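Long-range contacts in endolysin B (Mycobacterium phage D29, PDB 3HC7), which cleaves the ester link between mycolic acids and the underlying cell wall, breaking down the mycobacterial outer membrane so that phage progeny are released: residues K3-T8 against L66-D71; L141-D146 against I186-S191; V181-I186 against A202-L207. All coordinates share one frame; numbering follows the deposited sequence.

Contact 1. Residues K3-T8 against L66-D71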
loop_
_atom_site.group_PDB
_atom_site.type_symbol
_atom_site.label_atom_id
_atom_site.label_comp_id
_atom_site.label_asym_id
_atom_site.label_seq_id
_atom_site.Cartn_x
_atom_site.Cartn_y
_atom_site.Cartn_z
ATOM N N LYS A 3 -21.340 -11.488 10.302
ATOM C CA LYS A 3 -20.312 -11.780 9.307
ATOM C C LYS A 3 -19.467 -10.531 9.043
ATOM O O LYS A 3 -19.990 -9.516 8.586
ATOM C CB LYS A 3 -20.978 -12.265 8.019
ATOM C CG LYS A 3 -20.103 -13.121 7.114
ATOM C CD LYS A 3 -20.944 -13.776 6.014
ATOM C CE LYS A 3 -20.072 -14.385 4.924
ATOM N NZ LYS A 3 -20.866 -14.785 3.729
ATOM N N PRO A 4 -18.157 -10.602 9.342
ATOM C CA PRO A 4 -17.256 -9.445 9.212
ATOM C C PRO A 4 -16.984 -9.076 7.755
ATOM O O PRO A 4 -17.076 -9.923 6.870
ATOM C CB PRO A 4 -15.948 -9.921 9.866
ATOM C CG PRO A 4 -16.227 -11.278 10.447
ATOM C CD PRO A 4 -17.448 -11.815 9.781
ATOM N N TRP A 5 -16.645 -7.815 7.519
ATOM C CA TRP A 5 -16.333 -7.348 6.176
ATOM C C TRP A 5 -14.840 -7.359 5.902
ATOM O O TRP A 5 -14.034 -7.072 6.790
ATOM C CB TRP A 5 -16.883 -5.939 5.952
ATOM C CG TRP A 5 -18.322 -5.957 5.621
ATOM C CD1 TRP A 5 -19.368 -5.763 6.479
ATOM C CD2 TRP A 5 -18.893 -6.215 4.339
ATOM N NE1 TRP A 5 -20.556 -5.874 5.803
ATOM C CE2 TRP A 5 -20.292 -6.156 4.487
ATOM C CE3 TRP A 5 -18.356 -6.487 3.074
ATOM C CZ2 TRP A 5 -21.163 -6.357 3.417
ATOM C CZ3 TRP A 5 -19.218 -6.683 2.016
ATOM C CH2 TRP A 5 -20.609 -6.620 2.193
ATOM N N LEU A 6 -14.485 -7.692 4.662
ATOM C CA LEU A 6 -13.109 -7.622 4.201
ATOM C C LEU A 6 -13.008 -6.666 3.011
ATOM O O LEU A 6 -13.655 -6.865 1.978
ATOM C CB LEU A 6 -12.595 -9.014 3.814
ATOM C CG LEU A 6 -11.200 -9.068 3.185
ATOM C CD1 LEU A 6 -10.165 -8.508 4.139
ATOM C CD2 LEU A 6 -10.836 -10.495 2.766
ATOM N N PHE A 7 -12.205 -5.619 3.174
ATOM C CA PHE A 7 -11.987 -4.638 2.117
ATOM C C PHE A 7 -10.603 -4.846 1.526
ATOM O O PHE A 7 -9.624 -4.981 2.260
ATOM C CB PHE A 7 -12.119 -3.214 2.666
ATOM C CG PHE A 7 -13.466 -2.922 3.264
ATOM C CD1 PHE A 7 -14.520 -2.501 2.465
ATOM C CD2 PHE A 7 -13.680 -3.081 4.625
ATOM C CE1 PHE A 7 -15.763 -2.235 3.014
ATOM C CE2 PHE A 7 -14.924 -2.818 5.184
ATOM C CZ PHE A 7 -15.963 -2.395 4.378
ATOM N N THR A 8 -10.523 -4.875 0.200
ATOM C CA THR A 8 -9.272 -5.188 -0.466
ATOM C C THR A 8 -8.954 -4.181 -1.557
ATOM O O THR A 8 -9.832 -3.737 -2.304
ATOM C CB THR A 8 -9.288 -6.603 -1.088
ATOM O OG1 THR A 8 -10.374 -6.702 -2.014
ATOM C CG2 THR A 8 -9.438 -7.663 -0.008
ATOM N N LEU A 66 -20.375 2.579 4.218
ATOM C CA LEU A 66 -21.582 1.905 3.756
ATOM C C LEU A 66 -21.811 0.599 4.507
ATOM O O LEU A 66 -22.765 0.467 5.273
ATOM C CB LEU A 66 -21.515 1.638 2.254
ATOM C CG LEU A 66 -21.558 2.874 1.360
ATOM C CD1 LEU A 66 -21.605 2.465 -0.101
ATOM C CD2 LEU A 66 -22.757 3.731 1.714
ATOM N N LYS A 67 -20.931 -0.365 4.276
ATOM C CA LYS A 67 -21.086 -1.690 4.858
ATOM C C LYS A 67 -21.242 -1.635 6.374
ATOM O O LYS A 67 -22.105 -2.299 6.942
ATOM C CB LYS A 67 -19.896 -2.569 4.479
ATOM C CG LYS A 67 -20.020 -3.228 3.116
ATOM C CD LYS A 67 -20.453 -2.253 2.032
ATOM C CE LYS A 67 -20.717 -2.981 0.719
ATOM N NZ LYS A 67 -21.202 -2.065 -0.348
ATOM N N LEU A 68 -20.413 -0.827 7.025
ATOM C CA LEU A 68 -20.375 -0.797 8.486
ATOM C C LEU A 68 -21.532 -0.034 9.132
ATOM O O LEU A 68 -21.914 -0.327 10.268
ATOM C CB LEU A 68 -19.023 -0.272 8.978
ATOM C CG LEU A 68 -17.996 -1.367 9.288
ATOM C CD1 LEU A 68 -18.050 -2.492 8.272
ATOM C CD2 LEU A 68 -16.601 -0.796 9.381
ATOM N N ASP A 69 -22.089 0.942 8.423
ATOM C CA ASP A 69 -23.304 1.596 8.899
ATOM C C ASP A 69 -24.498 0.654 8.747
ATOM O O ASP A 69 -25.418 0.659 9.562
ATOM C CB ASP A 69 -23.564 2.909 8.154
ATOM C CG ASP A 69 -22.864 4.094 8.792
ATOM O OD1 ASP A 69 -22.454 3.980 9.966
ATOM O OD2 ASP A 69 -22.730 5.143 8.124
ATOM N N ALA A 70 -24.469 -0.157 7.695
ATOM C CA ALA A 70 -25.554 -1.079 7.413
ATOM C C ALA A 70 -25.613 -2.207 8.438
ATOM O O ALA A 70 -26.696 -2.664 8.795
ATOM C CB ALA A 70 -25.408 -1.642 6.010
ATOM N N ASP A 71 -24.454 -2.656 8.907
ATOM C CA ASP A 71 -24.396 -3.740 9.885
ATOM C C ASP A 71 -23.519 -3.361 11.081
ATOM O O ASP A 71 -22.328 -3.661 11.110
ATOM C CB ASP A 71 -23.898 -5.035 9.231
ATOM C CG ASP A 71 -23.954 -6.230 10.175
ATOM O OD1 ASP A 71 -24.159 -6.029 11.388
ATOM O OD2 ASP A 71 -23.784 -7.370 9.702
#
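K67 lies across the indole of W5, and the two side chains meet at about a right angle. K67 CG sits over one face of the six-membered ring in a CH-pi contact, 11° off the ring normal. CG stands anti to the carbonyl carbon, and the chain then bends at chi2 (47°). Further out, K67 CE passes W5 CH2 at 3.9 Å. K67 CB serves both rings: it lies 3.6 Å from W5 NE1 and 3.9 Å from F7 CZ, where it comes at the ring edge. Next, L68 sends CD1 to W5 CD1 at 4.0 Å. The same methyl reaches the edge of F7, 4.4 Å from CE2. Just past the helix, D71 OD2 forms a salt bridge with R35 NH1 and a hydrogen bond with S2 OG; R35 NH1 also donates to K3 O. Residues 66-70, the last turn of helix 50-70, run antiparallel to strand 5-8 (171°), as expected of the crossover between strands 35-38 and 76-81 in an alpha/beta hydrolase sheet. W5 and F7 face this helix, L6 the other side. With no hydrogen bond between the segments, dispersion and CH-pi contacts hold them; the polar ties of D71 go to S2 and R35.

Contact 2. Residues L141-D146 against I186-S191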
loop_
_atom_site.group_PDB
_atom_site.type_symbol
_atom_site.label_atom_id
_atom_site.label_comp_id
_atom_site.label_asym_id
_atom_site.label_seq_id
_atom_site.Cartn_x
_atom_site.Cartn_y
_atom_site.Cartn_z
ATOM N N LEU A 141 12.408 0.389 6.533
ATOM C CA LEU A 141 11.049 0.904 6.626
ATOM C C LEU A 141 10.493 1.209 5.240
ATOM O O LEU A 141 11.155 0.966 4.228
ATOM C CB LEU A 141 11.006 2.171 7.482
ATOM C CG LEU A 141 12.224 3.094 7.467
ATOM C CD1 LEU A 141 12.725 3.340 6.062
ATOM C CD2 LEU A 141 11.891 4.402 8.164
ATOM N N GLY A 142 9.274 1.739 5.202
ATOM C CA GLY A 142 8.693 2.182 3.954
ATOM C C GLY A 142 9.406 3.425 3.458
ATOM O O GLY A 142 9.835 4.278 4.238
ATOM N N ILE A 143 9.536 3.536 2.145
ATOM C CA ILE A 143 10.158 4.709 1.557
ATOM C C ILE A 143 9.430 6.025 1.888
ATOM O O ILE A 143 10.077 7.054 2.116
ATOM C CB ILE A 143 10.275 4.541 0.039
ATOM C CG1 ILE A 143 11.112 5.670 -0.555
ATOM C CG2 ILE A 143 8.887 4.446 -0.586
ATOM C CD1 ILE A 143 11.371 5.528 -2.038
ATOM N N LEU A 144 8.095 6.001 1.916
ATOM C CA LEU A 144 7.306 7.235 2.072
ATOM C C LEU A 144 7.501 7.902 3.432
ATOM O O LEU A 144 7.555 7.226 4.445
ATOM C CB LEU A 144 5.819 6.960 1.853
ATOM C CG LEU A 144 5.371 6.587 0.441
ATOM C CD1 LEU A 144 3.913 6.181 0.456
ATOM C CD2 LEU A 144 5.585 7.746 -0.532
ATOM N N GLU A 145 7.593 9.230 3.449
ATOM C CA GLU A 145 7.815 9.981 4.692
ATOM C C GLU A 145 6.581 9.981 5.599
ATOM O O GLU A 145 6.690 10.094 6.814
ATOM C CB GLU A 145 8.229 11.424 4.383
ATOM C CG GLU A 145 9.533 11.568 3.612
ATOM C CD GLU A 145 9.594 12.857 2.799
ATOM O OE1 GLU A 145 8.672 13.094 1.987
ATOM O OE2 GLU A 145 10.568 13.629 2.963
ATOM N N ASP A 146 5.407 9.883 4.988
ATOM C CA ASP A 146 4.152 9.727 5.710
ATOM C C ASP A 146 3.892 8.230 5.877
ATOM O O ASP A 146 3.179 7.623 5.085
ATOM C CB ASP A 146 3.023 10.373 4.902
ATOM C CG ASP A 146 1.691 10.359 5.628
ATOM O OD1 ASP A 146 1.676 10.495 6.869
ATOM O OD2 ASP A 146 0.652 10.244 4.945
ATOM N N ILE A 186 9.656 11.087 -5.200
ATOM C CA ILE A 186 9.063 12.096 -6.063
ATOM C C ILE A 186 8.088 11.467 -7.062
ATOM O O ILE A 186 6.954 11.935 -7.224
ATOM C CB ILE A 186 10.151 12.897 -6.784
ATOM C CG1 ILE A 186 10.723 13.932 -5.811
ATOM C CG2 ILE A 186 9.589 13.566 -8.035
ATOM C CD1 ILE A 186 11.986 14.587 -6.283
ATOM N N VAL A 187 8.539 10.402 -7.720
ATOM C CA VAL A 187 7.729 9.694 -8.709
ATOM C C VAL A 187 6.415 9.175 -8.112
ATOM O O VAL A 187 5.332 9.333 -8.688
ATOM C CB VAL A 187 8.537 8.538 -9.358
ATOM C CG1 VAL A 187 7.624 7.554 -10.043
ATOM C CG2 VAL A 187 9.511 9.103 -10.351
ATOM N N MET A 188 6.504 8.582 -6.937
ATOM C CA MET A 188 5.310 8.069 -6.281
ATOM C C MET A 188 4.304 9.145 -5.835
ATOM O O MET A 188 3.097 8.888 -5.814
ATOM C CB MET A 188 5.695 7.179 -5.114
ATOM C CG MET A 188 6.276 5.847 -5.544
ATOM S SD MET A 188 6.805 4.898 -4.114
ATOM C CE MET A 188 5.485 5.275 -2.977
ATOM N N LYS A 189 4.787 10.340 -5.492
ATOM C CA LYS A 189 3.903 11.415 -5.008
ATOM C C LYS A 189 3.421 12.403 -6.079
ATOM O O LYS A 189 2.534 13.218 -5.826
ATOM C CB LYS A 189 4.609 12.204 -3.900
ATOM C CG LYS A 189 4.950 11.376 -2.679
ATOM C CD LYS A 189 6.082 12.009 -1.894
ATOM C CE LYS A 189 5.727 13.403 -1.396
ATOM N NZ LYS A 189 6.825 13.956 -0.549
ATOM N N ALA A 190 4.011 12.345 -7.271
ATOM C CA ALA A 190 3.775 13.367 -8.282
ATOM C C ALA A 190 2.367 13.304 -8.873
ATOM O O ALA A 190 1.781 12.228 -8.970
ATOM C CB ALA A 190 4.814 13.244 -9.402
ATOM N N SER A 191 1.847 14.459 -9.282
ATOM C CA SER A 191 0.562 14.538 -9.974
ATOM C C SER A 191 0.720 14.227 -11.465
ATOM O O SER A 191 -0.258 13.956 -12.159
ATOM C CB SER A 191 -0.039 15.932 -9.805
ATOM O OG SER A 191 0.857 16.927 -10.274
#
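E145 offers the one flat group that reaches across, its carboxylate, and K189 meets it at the OE1 end. K189 NZ stands 3.3 Å from E145 OE1 and close to the plane of the group. The CD-OE1-NZ angle is about 167°, so the ammonium almost continues the CD-OE1 line. The pair is a salt bridge with a weak hydrogen bond. One face of the carboxylate is overlaid by R185 NE, which forms a long, weak ion pair with OE1. The two positive neighbours would probably stabilise the negative charge. E145 and K189 are both exposed, so water may weaken this effect.

Beneath the charged pair the contact is buried and apolar. M188 points toward the loop, and its bend at chi3 (39°) brings CE onto L144. CE lies 3.5 Å from L144 CD2, a tight carbon pair, and 3.7 Å from L144 CG. The sulfur belongs to the other neighbour: I143 CG2 comes within 4.1 Å of M188 SD. L144 CD2 also passes K189 CG at 4.3 Å, which links the apolar and charged layers. I86 of helix 83-96 touches both L144 and M188.

The contact joins a loop between strands 140-141 and 157-161 to the end of helix 179-189. It lies near the catalytic centre of this serine esterase of the alpha/beta hydrolase clan. The side chain of M188 is about 9 Å from that of the active-site S82. That of I143 is about 9 Å from that of D166, the inferred catalytic acid.

Contact 3. Residues V181-I186 against A202-L207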
loop_
_atom_site.group_PDB
_atom_site.type_symbol
_atom_site.label_atom_id
_atom_site.label_comp_id
_atom_site.label_asym_id
_atom_site.label_seq_id
_atom_site.Cartn_x
_atom_site.Cartn_y
_atom_site.Cartn_z
ATOM N N VAL A 181 16.757 7.490 -3.897
ATOM C CA VAL A 181 15.602 7.266 -3.044
ATOM C C VAL A 181 14.648 8.463 -3.097
ATOM O O VAL A 181 13.434 8.297 -3.194
ATOM C CB VAL A 181 16.026 6.956 -1.586
ATOM C CG1 VAL A 181 14.842 7.032 -0.652
ATOM C CG2 VAL A 181 16.677 5.580 -1.507
ATOM N N ALA A 182 15.199 9.673 -3.049
ATOM C CA ALA A 182 14.369 10.875 -3.089
ATOM C C ALA A 182 13.581 10.956 -4.398
ATOM O O ALA A 182 12.414 11.363 -4.421
ATOM C CB ALA A 182 15.233 12.126 -2.905
ATOM N N ILE A 183 14.223 10.579 -5.498
ATOM C CA ILE A 183 13.568 10.696 -6.794
ATOM C C ILE A 183 12.477 9.638 -6.922
ATOM O O ILE A 183 11.398 9.890 -7.463
ATOM C CB ILE A 183 14.591 10.654 -7.940
ATOM C CG1 ILE A 183 15.394 11.960 -7.931
ATOM C CG2 ILE A 183 13.882 10.462 -9.263
ATOM C CD1 ILE A 183 16.189 12.192 -9.164
ATOM N N GLY A 184 12.742 8.461 -6.370
ATOM C CA GLY A 184 11.694 7.466 -6.197
ATOM C C GLY A 184 10.477 7.993 -5.450
ATOM O O GLY A 184 9.331 7.771 -5.870
ATOM N N ARG A 185 10.701 8.687 -4.335
ATOM C CA ARG A 185 9.567 9.264 -3.600
ATOM C C ARG A 185 8.874 10.301 -4.464
ATOM O O ARG A 185 7.659 10.390 -4.482
ATOM C CB ARG A 185 10.005 9.913 -2.284
ATOM C CG ARG A 185 9.799 9.049 -1.068
ATOM C CD ARG A 185 9.915 9.850 0.220
ATOM N NE ARG A 185 11.165 10.581 0.293
ATOM C CZ ARG A 185 12.272 10.107 0.848
ATOM N NH1 ARG A 185 12.289 8.892 1.373
ATOM N NH2 ARG A 185 13.363 10.850 0.874
ATOM N N ILE A 186 9.656 11.087 -5.200
ATOM C CA ILE A 186 9.063 12.096 -6.063
ATOM C C ILE A 186 8.088 11.467 -7.062
ATOM O O ILE A 186 6.954 11.935 -7.224
ATOM C CB ILE A 186 10.151 12.897 -6.784
ATOM C CG1 ILE A 186 10.723 13.932 -5.811
ATOM C CG2 ILE A 186 9.589 13.566 -8.035
ATOM C CD1 ILE A 186 11.986 14.587 -6.283
ATOM N N ALA A 202 8.629 20.079 -10.970
ATOM C CA ALA A 202 8.584 21.047 -9.869
ATOM C C ALA A 202 9.345 20.499 -8.665
ATOM O O ALA A 202 10.147 21.197 -8.044
ATOM C CB ALA A 202 7.152 21.345 -9.485
ATOM N N GLN A 203 9.086 19.237 -8.345
ATOM C CA GLN A 203 9.762 18.570 -7.246
ATOM C C GLN A 203 11.264 18.426 -7.461
ATOM O O GLN A 203 12.040 18.542 -6.506
ATOM C CB GLN A 203 9.112 17.215 -6.958
ATOM C CG GLN A 203 7.666 17.331 -6.466
ATOM C CD GLN A 203 7.076 15.991 -6.050
ATOM O OE1 GLN A 203 7.442 15.427 -5.019
ATOM N NE2 GLN A 203 6.148 15.483 -6.850
ATOM N N LEU A 204 11.681 18.175 -8.705
ATOM C CA LEU A 204 13.102 18.063 -9.001
ATOM C C LEU A 204 13.808 19.377 -8.696
ATOM O O LEU A 204 14.926 19.393 -8.176
ATOM C CB LEU A 204 13.341 17.649 -10.461
ATOM C CG LEU A 204 13.058 16.176 -10.783
ATOM C CD1 LEU A 204 13.302 15.890 -12.271
ATOM C CD2 LEU A 204 13.919 15.271 -9.899
ATOM N N ILE A 205 13.145 20.481 -9.016
ATOM C CA ILE A 205 13.720 21.800 -8.789
ATOM C C ILE A 205 13.906 22.045 -7.298
ATOM O O ILE A 205 14.962 22.492 -6.860
ATOM C CB ILE A 205 12.851 22.905 -9.414
ATOM C CG1 ILE A 205 13.090 22.942 -10.926
ATOM C CG2 ILE A 205 13.183 24.264 -8.800
ATOM C CD1 ILE A 205 11.932 23.526 -11.711
ATOM N N GLU A 206 12.878 21.737 -6.522
ATOM C CA GLU A 206 12.963 21.871 -5.075
ATOM C C GLU A 206 14.075 20.977 -4.507
ATOM O O GLU A 206 14.846 21.406 -3.636
ATOM C CB GLU A 206 11.615 21.554 -4.430
ATOM C CG GLU A 206 11.484 22.070 -3.005
ATOM N N LEU A 207 14.177 19.750 -5.020
ATOM C CA LEU A 207 15.216 18.812 -4.574
ATOM C C LEU A 207 16.619 19.341 -4.829
ATOM O O LEU A 207 17.491 19.256 -3.960
ATOM C CB LEU A 207 15.067 17.447 -5.255
ATOM C CG LEU A 207 16.096 16.387 -4.837
ATOM C CD1 LEU A 207 15.965 16.082 -3.352
ATOM C CD2 LEU A 207 15.939 15.109 -5.644
#
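I186 and Q203 lie side by side and run past each other in opposite directions. I186 has CG1 anti to the carbonyl carbon (chi1 -79°) and CG2 anti to the backbone N. Both branches rest on Q203 CB, each at 3.8 Å. The amide oxygen Q203 OE1 comes 3.7 Å from I186 CG1, a plain van der Waals contact. Q203 thus lays CB and the amide group against I186, and NE2 donates to the carbonyl oxygen of D198, which lies just ahead of helix 200-207.

The helices 181-186 and 202-207 pack as an antiparallel pair, with axes 10.5 Å apart at an angle of 150°. They belong to the helical part of the chain between D166, the inferred catalytic acid, and the active-site H240. Helix 212-230 joins them, touching I183 through L218 and L204 through I212 and I216.

Both methyls of L207 touch A182 CB, CD1 at 4.0 Å. CG is anti to the backbone N (chi1 -179°). CD2 also meets the isoleucines, 3.9 Å from I183 CG1 and 4.0 Å from I186 CD1. I186 CD1 also touches L204 CD2, at 4.2 Å. That leucine methyl meets I183 CD1 as well, where the two side chains cross at about a right angle.

In the fold
Contact 1 lies across the chain's centre, about 17 Å from contact 2 and 22 Å from contact 3 between nearest atoms. It is partly buried and joins the central sheet to a covering helix through aromatic rings and lysine methylenes. Contacts 2 and 3 are mostly buried and adjoin. Both use helix 179-189, and their segments overlap at I186, which packs in contact 3. Contact 2 ties this helix to a loop near the catalytic residues, and adds a charged pair at the surface. Contact 3 ties it to helix 200-207, away from the site, by aliphatic side chains and the flank of a glutamine. R185 NH1 connects them, probably donating to I143 O.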